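Local coordinates for protein prolyl-tRNA synthetase (Naegleria fowleri, PDB 6UYH) that probably ligates proline to its cognate tRNA in an ATP-dependent reaction, as a class II aminoacyl-tRNA synthetase, and here binds halofuginone together with an ATP analogue, at residues 454-458 against 470-474; 482-488 against 503-507; 420-426 against 491-495. Numbering follows the deposited sequence.

All three contacts lie in the C-terminal family region of prolyl-tRNA synthetase. Contact 3 opens first along the chain, and contact 1 is nested inside the loop it closes. Contact 2 follows contact 1 and crosses contact 3, because 491-495 falls between 482-488 and 503-507. Contact 3 bridges the other two. Its centre is 15 Å from that of contact 1, where Glu457 meets Trp423 and Ala473 meets Phe426. It is 13 Å from that of contact 2, where Pro486 meets Arg421 and Trp506 meets Leu491. The centres of contacts 1 and 2 are 23 Å apart. Strands 435-440, 474-479 and 505-512 continue the sheet into the catalytic core through 204-207 and 232-243.

Contact 1. Residues 454-458 against 470-474; sequences SKLES and TGAAK. With EDO (1,2-ethanediol), chain P.
This is a helix-to-loop contact in the alpha/beta C-terminal domain of prolyl-tRNA synthetase. The last turn of helix 444-457 packs against the loop that leads into strand 474-479. Residues 454-456 are helical. Ser458 has left the helix, with phi/psi of -91/158°. In 470-474, Gly471 is at -82/-2° and Ala472 and Ala473 are extended. Lys455 CA and Ala472 CA are 4.0 Å apart. Ser458 CA and Gly471 CA are 5.2 Å apart. Ser454 takes the p rotamer, and its OG accepts a hydrogen bond from Ala473 N at 2.9 Å and 171°. The same hydroxyl is bonded to Ile450 O within its own helix, so it ties the helix to the loop. Beside it, Lys455 CB meets Ala472 CB at 3.6 Å, while the all-trans start of the lysine chain leads its amine away. Gly471 faces Ser458: a CB there would clash with Ser458 OG, and Ser458 CB sits 3.4 Å from Gly471 O. Ser458 OG donates to Lys455 O at 3.1 Å. Leu430 and Phe426 of helix 423-431 pack on Ser454 and Ala473. Lys474 NZ donates to O2 of an ethanediol, probably from the crystallisation liquor, at 3.0 Å. An ST turn shapes the loop: Ala472 N donates to Thr470 OG1 at 3.2 Å and 166°.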
loop_
_atom_site.group_PDB
_atom_site.type_symbol
_atom_site.label_atom_id
_atom_site.label_comp_id
_atom_site.label_asym_id
_atom_site.label_seq_id
_atom_site.Cartn_x
_atom_site.Cartn_y
_atom_site.Cartn_z
ATOM N N SER A 454 -0.362 37.545 19.834
ATOM C CA SER A 454 0.850 36.789 20.138
ATOM C C SER A 454 1.864 36.891 19.005
ATOM O O SER A 454 3.068 36.964 19.264
ATOM C CB SER A 454 0.517 35.320 20.438
ATOM O OG SER A 454 -0.021 34.653 19.310
ATOM N N LYS A 455 1.400 36.934 17.750
ATOM C CA LYS A 455 2.327 37.067 16.623
ATOM C C LYS A 455 3.092 38.383 16.687
ATOM O O LYS A 455 4.294 38.427 16.401
ATOM C CB LYS A 455 1.570 36.956 15.299
ATOM C CG LYS A 455 2.460 36.915 14.060
ATOM C CD LYS A 455 1.616 36.823 12.803
ATOM C CE LYS A 455 2.472 36.726 11.556
ATOM N NZ LYS A 455 3.206 37.994 11.307
ATOM N N LEU A 456 2.411 39.468 17.061
ATOM C CA LEU A 456 3.073 40.764 17.165
ATOM C C LEU A 456 4.103 40.798 18.289
ATOM O O LEU A 456 5.123 41.485 18.170
ATOM C CB LEU A 456 2.035 41.863 17.374
ATOM C CG LEU A 456 1.282 42.309 16.120
ATOM C CD1 LEU A 456 -0.113 42.800 16.483
ATOM C CD2 LEU A 456 2.059 43.395 15.388
ATOM N N GLU A 457 3.867 40.068 19.374
ATOM C CA GLU A 457 4.748 40.088 20.532
ATOM C C GLU A 457 5.706 38.904 20.563
ATOM O O GLU A 457 6.436 38.736 21.543
ATOM C CB GLU A 457 3.912 40.132 21.815
ATOM C CG GLU A 457 2.897 41.273 21.828
ATOM C CD GLU A 457 2.080 41.352 23.116
ATOM O OE1 GLU A 457 2.312 40.538 24.038
ATOM O OE2 GLU A 457 1.200 42.235 23.198
ATOM N N SER A 458 5.740 38.104 19.503
ATOM C CA SER A 458 6.486 36.856 19.477
ATOM C C SER A 458 7.897 37.054 18.951
ATOM O O SER A 458 8.197 37.999 18.222
ATOM C CB SER A 458 5.782 35.818 18.599
ATOM O OG SER A 458 6.043 36.065 17.219
ATOM N N THR A 470 5.850 30.419 12.124
ATOM C CA THR A 470 5.520 31.679 12.767
ATOM C C THR A 470 5.643 31.538 14.279
ATOM O O THR A 470 5.534 30.442 14.839
ATOM C CB THR A 470 4.102 32.147 12.404
ATOM O OG1 THR A 470 3.853 33.417 13.011
ATOM C CG2 THR A 470 3.069 31.160 12.905
ATOM N N GLY A 471 5.886 32.669 14.938
ATOM C CA GLY A 471 5.846 32.697 16.379
ATOM C C GLY A 471 4.463 32.835 16.962
ATOM O O GLY A 471 4.313 32.824 18.185
ATOM N N ALA A 472 3.440 32.959 16.118
ATOM C CA ALA A 472 2.078 33.119 16.605
ATOM C C ALA A 472 1.607 31.860 17.320
ATOM O O ALA A 472 1.964 30.737 16.958
ATOM C CB ALA A 472 1.129 33.432 15.452
ATOM N N ALA A 473 0.787 32.059 18.344
ATOM C CA ALA A 473 0.160 30.951 19.045
ATOM C C ALA A 473 -1.166 30.636 18.376
ATOM O O ALA A 473 -1.932 31.541 18.034
ATOM C CB ALA A 473 -0.076 31.293 20.518
ATOM N N LYS A 474 -1.448 29.352 18.195
ATOM C CA LYS A 474 -2.765 28.975 17.708
ATOM C C LYS A 474 -3.375 27.956 18.656
ATOM O O LYS A 474 -2.708 27.421 19.544
ATOM C CB LYS A 474 -2.711 28.442 16.279
ATOM C CG LYS A 474 -2.012 27.135 16.123
ATOM C CD LYS A 474 -1.930 26.787 14.635
ATOM C CE LYS A 474 -2.708 25.531 14.283
ATOM N NZ LYS A 474 -2.932 25.458 12.810
HETATM C C1 EDO P . -2.810 29.594 10.173
HETATM O O1 EDO P . -1.773 29.554 9.189
HETATM C C2 EDO P . -3.127 28.169 10.596
HETATM O O2 EDO P . -1.902 27.516 10.944
#

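Contact 2. Residues 482-488 against 503-507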
loop_
_atom_site.group_PDB
_atom_site.type_symbol
_atom_site.label_atom_id
_atom_site.label_comp_id
_atom_site.label_asym_id
_atom_site.label_seq_id
_atom_site.Cartn_x
_atom_site.Cartn_y
_atom_site.Cartn_z
ATOM N N GLN A 482 -10.170 17.378 31.624
ATOM C CA GLN A 482 -9.926 18.642 32.311
ATOM C C GLN A 482 -9.809 18.476 33.824
ATOM O O GLN A 482 -9.747 19.480 34.546
ATOM C CB GLN A 482 -11.048 19.648 31.983
ATOM C CG GLN A 482 -11.237 19.872 30.480
ATOM C CD GLN A 482 -10.819 21.261 30.018
ATOM O OE1 GLN A 482 -10.981 22.244 30.741
ATOM N NE2 GLN A 482 -10.274 21.343 28.802
ATOM N N SER A 483 -9.735 17.234 34.317
ATOM C CA SER A 483 -9.922 16.985 35.745
ATOM C C SER A 483 -8.764 17.504 36.589
ATOM O O SER A 483 -8.958 17.797 37.772
ATOM C CB SER A 483 -10.119 15.489 36.001
ATOM O OG SER A 483 -8.951 14.767 35.657
ATOM N N SER A 484 -7.567 17.619 36.025
ATOM C CA SER A 484 -6.415 18.068 36.801
ATOM C C SER A 484 -6.190 19.573 36.723
ATOM O O SER A 484 -5.261 20.078 37.361
ATOM C CB SER A 484 -5.144 17.355 36.333
ATOM O OG SER A 484 -4.674 17.925 35.118
ATOM N N PHE A 485 -7.008 20.296 35.962
ATOM C CA PHE A 485 -6.771 21.711 35.729
ATOM C C PHE A 485 -7.309 22.546 36.892
ATOM O O PHE A 485 -8.211 22.114 37.617
ATOM C CB PHE A 485 -7.425 22.151 34.417
ATOM C CG PHE A 485 -6.884 21.444 33.194
ATOM C CD1 PHE A 485 -5.650 20.804 33.223
ATOM C CD2 PHE A 485 -7.617 21.411 32.016
ATOM C CE1 PHE A 485 -5.155 20.153 32.102
ATOM C CE2 PHE A 485 -7.123 20.752 30.882
ATOM C CZ PHE A 485 -5.896 20.122 30.930
ATOM N N PRO A 486 -6.766 23.738 37.101
ATOM C CA PRO A 486 -7.184 24.561 38.238
ATOM C C PRO A 486 -8.527 25.240 37.982
ATOM O O PRO A 486 -9.142 25.104 36.923
ATOM C CB PRO A 486 -6.050 25.583 38.376
ATOM C CG PRO A 486 -5.378 25.616 37.064
ATOM C CD PRO A 486 -5.571 24.275 36.426
ATOM N N SER A 487 -8.978 25.971 38.996
ATOM C CA SER A 487 -10.276 26.627 38.948
ATOM C C SER A 487 -10.285 27.754 37.920
ATOM O O SER A 487 -9.284 28.448 37.728
ATOM C CB SER A 487 -10.630 27.193 40.326
ATOM O OG SER A 487 -11.829 27.946 40.264
ATOM N N LEU A 488 -11.428 27.933 37.265
ATOM C CA LEU A 488 -11.649 29.061 36.366
ATOM C C LEU A 488 -12.226 30.278 37.076
ATOM O O LEU A 488 -12.441 31.311 36.428
ATOM C CB LEU A 488 -12.587 28.646 35.226
ATOM C CG LEU A 488 -12.027 27.615 34.251
ATOM C CD1 LEU A 488 -13.150 26.984 33.413
ATOM C CD2 LEU A 488 -10.994 28.277 33.367
ATOM N N PRO A 503 -15.123 32.503 30.622
ATOM C CA PRO A 503 -14.409 31.242 30.370
ATOM C C PRO A 503 -15.093 30.072 31.075
ATOM O O PRO A 503 -15.508 30.182 32.233
ATOM C CB PRO A 503 -13.009 31.513 30.934
ATOM C CG PRO A 503 -12.843 33.014 30.803
ATOM C CD PRO A 503 -14.227 33.569 31.114
ATOM N N ASN A 504 -15.245 28.948 30.354
ATOM C CA ASN A 504 -15.890 27.773 30.929
ATOM C C ASN A 504 -15.129 26.481 30.670
ATOM O O ASN A 504 -15.672 25.398 30.915
ATOM C CB ASN A 504 -17.352 27.635 30.452
ATOM C CG ASN A 504 -17.500 27.549 28.940
ATOM O OD1 ASN A 504 -16.525 27.426 28.193
ATOM N ND2 ASN A 504 -18.756 27.607 28.483
ATOM N N CYS A 505 -13.891 26.565 30.202
ATOM C CA CYS A 505 -13.003 25.411 30.102
ATOM C C CYS A 505 -11.592 25.941 29.915
ATOM O O CYS A 505 -11.368 27.157 29.854
ATOM C CB CYS A 505 -13.408 24.482 28.946
ATOM S SG CYS A 505 -13.268 25.259 27.335
ATOM N N TRP A 506 -10.633 25.017 29.828
ATOM C CA TRP A 506 -9.248 25.342 29.540
ATOM C C TRP A 506 -8.901 24.870 28.141
ATOM O O TRP A 506 -9.269 23.758 27.751
ATOM C CB TRP A 506 -8.305 24.671 30.542
ATOM C CG TRP A 506 -8.417 25.201 31.940
ATOM C CD1 TRP A 506 -9.222 24.722 32.929
ATOM C CD2 TRP A 506 -7.668 26.283 32.511
ATOM N NE1 TRP A 506 -9.028 25.446 34.087
ATOM C CE2 TRP A 506 -8.080 26.411 33.855
ATOM C CE3 TRP A 506 -6.693 27.160 32.015
ATOM C CZ2 TRP A 506 -7.554 27.384 34.712
ATOM C CZ3 TRP A 506 -6.167 28.126 32.868
ATOM C CH2 TRP A 506 -6.605 28.229 34.202
ATOM N N ALA A 507 -8.215 25.721 27.386
ATOM C CA ALA A 507 -7.730 25.366 26.059
ATOM C C ALA A 507 -6.207 25.381 26.015
ATOM O O ALA A 507 -5.550 26.217 26.649
ATOM C CB ALA A 507 -8.289 26.320 24.992
HETATM O O HOH W 1 -14.478 32.030 34.613
#
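Trp506 is the bump here, and the loop 482-488 curls round it to make the hollow. A type I turn from Gln482 to Phe485 starts the curl, closed by Phe485 N to Gln482 O at 3.2 Å. Phe485 and Leu488 then sandwich the indole. Phe485 CB lies over one face, 3.9 Å from the centroid of the Trp506 five-membered ring. Leu488 CD2 lies over the opposite face, 3.7 Å from the centroid of the same Trp506 ring. Both are CH-pi contacts. The Phe485 ring also turns its edge to the Trp506 face in an offset edge-to-face pair, with the Phe485 and Trp506 planes at 72° and centroids 5.4 Å apart. Backbone oxygens line the indole rim. Pro486 O accepts from Trp506 NE1 at 2.9 Å, and Ser487 O is 3.6 Å from Trp506 CZ2. Leu488 goes further and fits its CD1 against the backbone where the strand begins, 3.3 Å from Cys505 N.

Gln482 adds a polar edge. Its OE1 accepts from Trp506 N at 2.9 Å, and its NE2 donates to Trp506 O at 2.8 Å and is also bonded to Pro479 O. At the other end a water donates to Leu488 O and Pro503 O and bridges the segments. The loop thus covers the start of strand 505-512. That strand pairs antiparallel with 435-440, where Asn504 and Cys505 form a classic beta bulge opposite Trp440. Phe485 reaches Leu437 of that neighbour and Pro479 of strand 474-479, while Val419 of strand 417-419 touches Pro486 and Trp506.

Contact 3. Residues 420-426 against 491-495. With EDO (1,2-ethanediol), chain B.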
loop_
_atom_site.group_PDB
_atom_site.type_symbol
_atom_site.label_atom_id
_atom_site.label_comp_id
_atom_site.label_asym_id
_atom_site.label_seq_id
_atom_site.Cartn_x
_atom_site.Cartn_y
_atom_site.Cartn_z
ATOM N N THR A 420 -1.450 29.428 32.146
ATOM C CA THR A 420 -1.241 30.865 31.971
ATOM C C THR A 420 -2.594 31.561 32.099
ATOM O O THR A 420 -3.381 31.597 31.146
ATOM C CB THR A 420 -0.550 31.165 30.633
ATOM O OG1 THR A 420 -1.332 30.676 29.537
ATOM C CG2 THR A 420 0.817 30.493 30.584
ATOM N N ARG A 421 -2.862 32.118 33.283
ATOM C CA ARG A 421 -4.160 32.723 33.551
ATOM C C ARG A 421 -4.312 34.120 32.961
ATOM O O ARG A 421 -5.448 34.587 32.816
ATOM C CB ARG A 421 -4.404 32.774 35.063
ATOM C CG ARG A 421 -4.561 31.394 35.703
ATOM C CD ARG A 421 -4.441 31.526 37.213
ATOM N NE ARG A 421 -4.541 30.259 37.930
ATOM C CZ ARG A 421 -3.527 29.421 38.118
ATOM N NH1 ARG A 421 -2.331 29.692 37.611
ATOM N NH2 ARG A 421 -3.711 28.303 38.806
ATOM N N THR A 422 -3.210 34.798 32.637
ATOM C CA THR A 422 -3.231 36.175 32.156
ATOM C C THR A 422 -2.326 36.310 30.940
ATOM O O THR A 422 -1.458 35.469 30.685
ATOM C CB THR A 422 -2.773 37.174 33.235
ATOM O OG1 THR A 422 -1.400 36.930 33.562
ATOM C CG2 THR A 422 -3.634 37.059 34.480
ATOM N N TRP A 423 -2.533 37.392 30.187
ATOM C CA TRP A 423 -1.755 37.592 28.966
ATOM C C TRP A 423 -0.257 37.699 29.213
ATOM O O TRP A 423 0.512 37.063 28.468
ATOM C CB TRP A 423 -2.258 38.821 28.204
ATOM C CG TRP A 423 -1.558 38.912 26.909
ATOM C CD1 TRP A 423 -0.458 39.673 26.610
ATOM C CD2 TRP A 423 -1.856 38.151 25.734
ATOM N NE1 TRP A 423 -0.071 39.444 25.306
ATOM C CE2 TRP A 423 -0.917 38.516 24.749
ATOM C CE3 TRP A 423 -2.838 37.208 25.416
ATOM C CZ2 TRP A 423 -0.934 37.971 23.465
ATOM C CZ3 TRP A 423 -2.854 36.667 24.141
ATOM C CH2 TRP A 423 -1.910 37.055 23.179
ATOM N N PRO A 424 0.233 38.483 30.187
ATOM C CA PRO A 424 1.693 38.536 30.389
ATOM C C PRO A 424 2.299 37.177 30.680
ATOM O O PRO A 424 3.409 36.888 30.219
ATOM C CB PRO A 424 1.851 39.501 31.576
ATOM C CG PRO A 424 0.617 40.341 31.544
ATOM C CD PRO A 424 -0.475 39.425 31.079
ATOM N N GLU A 425 1.595 36.333 31.433
ATOM C CA GLU A 425 2.065 34.969 31.655
ATOM C C GLU A 425 2.060 34.165 30.367
ATOM O O GLU A 425 2.998 33.406 30.101
ATOM C CB GLU A 425 1.193 34.275 32.694
ATOM C CG GLU A 425 1.371 34.820 34.105
ATOM C CD GLU A 425 0.328 34.259 35.040
ATOM O OE1 GLU A 425 -0.813 34.763 35.013
ATOM O OE2 GLU A 425 0.643 33.307 35.788
ATOM N N PHE A 426 1.001 34.313 29.568
ATOM C CA PHE A 426 0.877 33.583 28.309
ATOM C C PHE A 426 2.029 33.905 27.364
ATOM O O PHE A 426 2.708 33.002 26.858
ATOM C CB PHE A 426 -0.472 33.929 27.672
ATOM C CG PHE A 426 -0.694 33.330 26.297
ATOM C CD1 PHE A 426 -0.992 31.988 26.148
ATOM C CD2 PHE A 426 -0.670 34.134 25.170
ATOM C CE1 PHE A 426 -1.221 31.451 24.893
ATOM C CE2 PHE A 426 -0.897 33.604 23.919
ATOM C CZ PHE A 426 -1.179 32.260 23.784
ATOM N N LEU A 491 -11.425 34.274 36.403
ATOM C CA LEU A 491 -10.528 34.477 35.272
ATOM C C LEU A 491 -11.257 35.166 34.127
ATOM O O LEU A 491 -12.442 34.923 33.897
ATOM C CB LEU A 491 -9.951 33.144 34.795
ATOM C CG LEU A 491 -9.124 32.458 35.883
ATOM C CD1 LEU A 491 -8.429 31.239 35.292
ATOM C CD2 LEU A 491 -8.117 33.438 36.509
ATOM N N GLU A 492 -10.543 36.037 33.420
ATOM C CA GLU A 492 -11.126 36.842 32.357
ATOM C C GLU A 492 -10.824 36.246 30.984
ATOM O O GLU A 492 -9.791 35.606 30.768
ATOM C CB GLU A 492 -10.609 38.280 32.425
ATOM N N ASN A 493 -11.756 36.452 30.056
ATOM C CA ASN A 493 -11.512 36.129 28.654
ATOM C C ASN A 493 -10.259 36.857 28.159
ATOM O O ASN A 493 -10.040 38.029 28.476
ATOM C CB ASN A 493 -12.740 36.544 27.835
ATOM C CG ASN A 493 -12.845 35.846 26.518
ATOM O OD1 ASN A 493 -11.919 35.867 25.708
ATOM N ND2 ASN A 493 -13.997 35.222 26.278
ATOM N N PHE A 494 -9.418 36.147 27.397
ATOM C CA PHE A 494 -8.226 36.762 26.814
ATOM C C PHE A 494 -8.561 37.802 25.754
ATOM O O PHE A 494 -7.713 38.642 25.439
ATOM C CB PHE A 494 -7.316 35.705 26.179
ATOM C CG PHE A 494 -6.302 35.116 27.122
ATOM C CD1 PHE A 494 -6.566 34.999 28.478
ATOM C CD2 PHE A 494 -5.073 34.672 26.643
ATOM C CE1 PHE A 494 -5.623 34.446 29.340
ATOM C CE2 PHE A 494 -4.132 34.127 27.503
ATOM C CZ PHE A 494 -4.411 34.012 28.848
ATOM N N TYR A 495 -9.762 37.752 25.186
ATOM C CA TYR A 495 -10.193 38.687 24.159
ATOM C C TYR A 495 -11.056 39.756 24.815
ATOM O O TYR A 495 -12.203 39.461 25.191
ATOM C CB TYR A 495 -10.979 37.939 23.081
ATOM C CG TYR A 495 -11.478 38.762 21.913
ATOM C CD1 TYR A 495 -10.817 39.916 21.496
ATOM C CD2 TYR A 495 -12.613 38.365 21.212
ATOM C CE1 TYR A 495 -11.287 40.653 20.414
ATOM C CE2 TYR A 495 -13.087 39.090 20.138
ATOM C CZ TYR A 495 -12.423 40.230 19.741
ATOM O OH TYR A 495 -12.903 40.947 18.670
HETATM C C1 EDO B . 0.321 26.877 38.812
HETATM O O1 EDO B . 0.122 28.171 38.239
HETATM C C2 EDO B . -0.781 25.944 38.338
HETATM O O2 EDO B . -1.976 26.216 39.076
#
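This is an aromatic packing contact at the start of helix 423-431, where the loop 491-495 lies across the helix N-terminus. Phe494 is the main intruder. Its ring edge points at the face of Phe426, with centroids 5.6 Å apart and planes at 79°. Phe494 CD2 also meets Trp423 CE3 at 3.6 Å, so the three rings form an aromatic cluster. The tip of Phe494 reaches the backbone as well: CE1 is 3.5 Å from Arg421 O, and CZ is 3.5 Å from Thr420 O. Leu491 CD1 rests on Arg421 CG at 3.9 Å and also packs on Trp506. Arg421 NH1 and NH2 donate to O1 and O2 of an ethanediol, probably from the crystallisation liquor, at 3.0 and 2.7 Å. Thr422 is the helix N-cap, and its OG1 donates to Glu425 OE1 at 2.7 Å. Tyr495 N donates to Asn493 OD1 at 2.9 Å, an Asx turn. Trp423 NE1 is hydrogen-bonded to Glu457 OE1. The segments are therefore joined by ring and apolar packing, with Phe494 also set against backbone carbonyl oxygens.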